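Local structure of RILP-like protein 2 (Mus musculus, 4KP3) at residues 31-34 and 35-38. The protein takes part in cell shape and neuronal morphogenesis, positively regulating the establishment and maintenance of dendritic spines, and in protein transport, including transport away from primary cilia. Sequence-based numbering, arbitrary orientation.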
loop_
_atom_site.group_PDB
_atom_site.type_symbol
_atom_site.label_atom_id
_atom_site.label_comp_id
_atom_site.label_asym_id
_atom_site.label_seq_id
_atom_site.Cartn_x
_atom_site.Cartn_y
_atom_site.Cartn_z
ATOM N N GLN E 31 14.778 -7.266 -11.042
ATOM C CA GLN E 31 14.500 -7.170 -12.462
ATOM C C GLN E 31 13.280 -6.324 -12.784
ATOM O O GLN E 31 12.822 -6.300 -13.925
ATOM C CB GLN E 31 14.388 -8.550 -13.069
ATOM C CG GLN E 31 15.712 -9.263 -13.109
ATOM C CD GLN E 31 15.603 -10.653 -13.632
ATOM O OE1 GLN E 31 14.564 -11.299 -13.503
ATOM N NE2 GLN E 31 16.681 -11.136 -14.236
ATOM N N LEU E 32 12.751 -5.641 -11.775
ATOM C CA LEU E 32 11.755 -4.608 -12.012
ATOM C C LEU E 32 12.371 -3.497 -12.857
ATOM O O LEU E 32 13.546 -3.163 -12.699
ATOM C CB LEU E 32 11.251 -4.023 -10.689
ATOM C CG LEU E 32 10.362 -4.907 -9.808
ATOM C CD1 LEU E 32 10.204 -4.260 -8.441
ATOM C CD2 LEU E 32 9.013 -5.101 -10.479
ATOM N N THR E 33 11.578 -2.947 -13.770
ATOM C CA THR E 33 11.926 -1.700 -14.443
ATOM C C THR E 33 11.081 -0.587 -13.837
ATOM O O THR E 33 10.121 -0.860 -13.115
ATOM C CB THR E 33 11.616 -1.757 -15.938
ATOM O OG1 THR E 33 10.196 -1.734 -16.121
ATOM C CG2 THR E 33 12.197 -3.019 -16.558
ATOM N N THR E 34 11.415 0.666 -14.130
ATOM C CA THR E 34 10.601 1.775 -13.635
ATOM C C THR E 34 9.188 1.715 -14.226
ATOM O O THR E 34 8.229 2.149 -13.590
ATOM C CB THR E 34 11.250 3.158 -13.892
ATOM O OG1 THR E 34 11.589 3.287 -15.276
ATOM C CG2 THR E 34 12.509 3.328 -13.049
ATOM N N ASP E 35 9.067 1.159 -15.430
ATOM C CA ASP E 35 7.756 0.915 -16.035
ATOM C C ASP E 35 6.914 -0.045 -15.192
ATOM O O ASP E 35 5.716 0.176 -15.009
ATOM C CB ASP E 35 7.900 0.363 -17.455
ATOM C CG ASP E 35 8.256 1.435 -18.467
ATOM O OD1 ASP E 35 7.936 2.614 -18.215
ATOM O OD2 ASP E 35 8.848 1.096 -19.515
ATOM N N ASP E 36 7.544 -1.107 -14.690
ATOM C CA ASP E 36 6.859 -2.071 -13.830
ATOM C C ASP E 36 6.330 -1.409 -12.563
ATOM O O ASP E 36 5.231 -1.714 -12.103
ATOM C CB ASP E 36 7.786 -3.225 -13.453
ATOM C CG ASP E 36 8.143 -4.099 -14.636
ATOM O OD1 ASP E 36 7.346 -4.160 -15.596
ATOM O OD2 ASP E 36 9.220 -4.729 -14.600
ATOM N N VAL E 37 7.118 -0.495 -12.008
ATOM C CA VAL E 37 6.716 0.237 -10.813
ATOM C C VAL E 37 5.495 1.106 -11.122
ATOM O O VAL E 37 4.526 1.130 -10.360
ATOM C CB VAL E 37 7.880 1.105 -10.277
ATOM C CG1 VAL E 37 7.432 1.965 -9.107
ATOM C CG2 VAL E 37 9.054 0.226 -9.881
ATOM N N TYR E 38 5.547 1.806 -12.253
ATOM C CA TYR E 38 4.424 2.620 -12.719
ATOM C C TYR E 38 3.148 1.794 -12.896
ATOM O O TYR E 38 2.053 2.249 -12.565
ATOM C CB TYR E 38 4.780 3.316 -14.034
ATOM C CG TYR E 38 6.010 4.191 -13.951
ATOM C CD1 TYR E 38 6.402 4.755 -12.745
ATOM C CD2 TYR E 38 6.785 4.443 -15.075
ATOM C CE1 TYR E 38 7.523 5.547 -12.659
ATOM C CE2 TYR E 38 7.912 5.238 -15.000
ATOM C CZ TYR E 38 8.276 5.788 -13.788
ATOM O OH TYR E 38 9.397 6.582 -13.703
#
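T33 and D36 form a capping box that starts helix 34-49 of the RH1 domain. With OG1 set between its own N and carbonyl carbon (chi1 71°), T33 accepts the N-H of D36 at 3.1 Å from OG1 to N, a role suited to a short hydroxyl side chain. D36 replies. Its CB lies 3.7 Å from L32 CD2, its CG approaches T33 OG1, its OD1 comes no nearer than 3.8 Å to T33 OG1, and its OD2 takes the N-H of T33, 3.1 Å from N to OD2, nearly straight at 166° but from above the carboxylate plane. The same OD2 pairs with K27, so an aspartate here joins the helix start to the preceding loop. One turn on, V37 N and Y38 N bind T33 O and T34 O, the first regular helical bonds. V37 is buried against M68 and E72 of helix 55-100, a place that suits an apolar branched side chain. Y38 lies beside T34, and its OH reaches E72. Replacing Y38 by alanine would probably leave E72 without this hydroxyl mate and the T34 carbonyl without its aromatic cover. T34 O sits over the centre of that ring, 3.0 Å from Y38 CG.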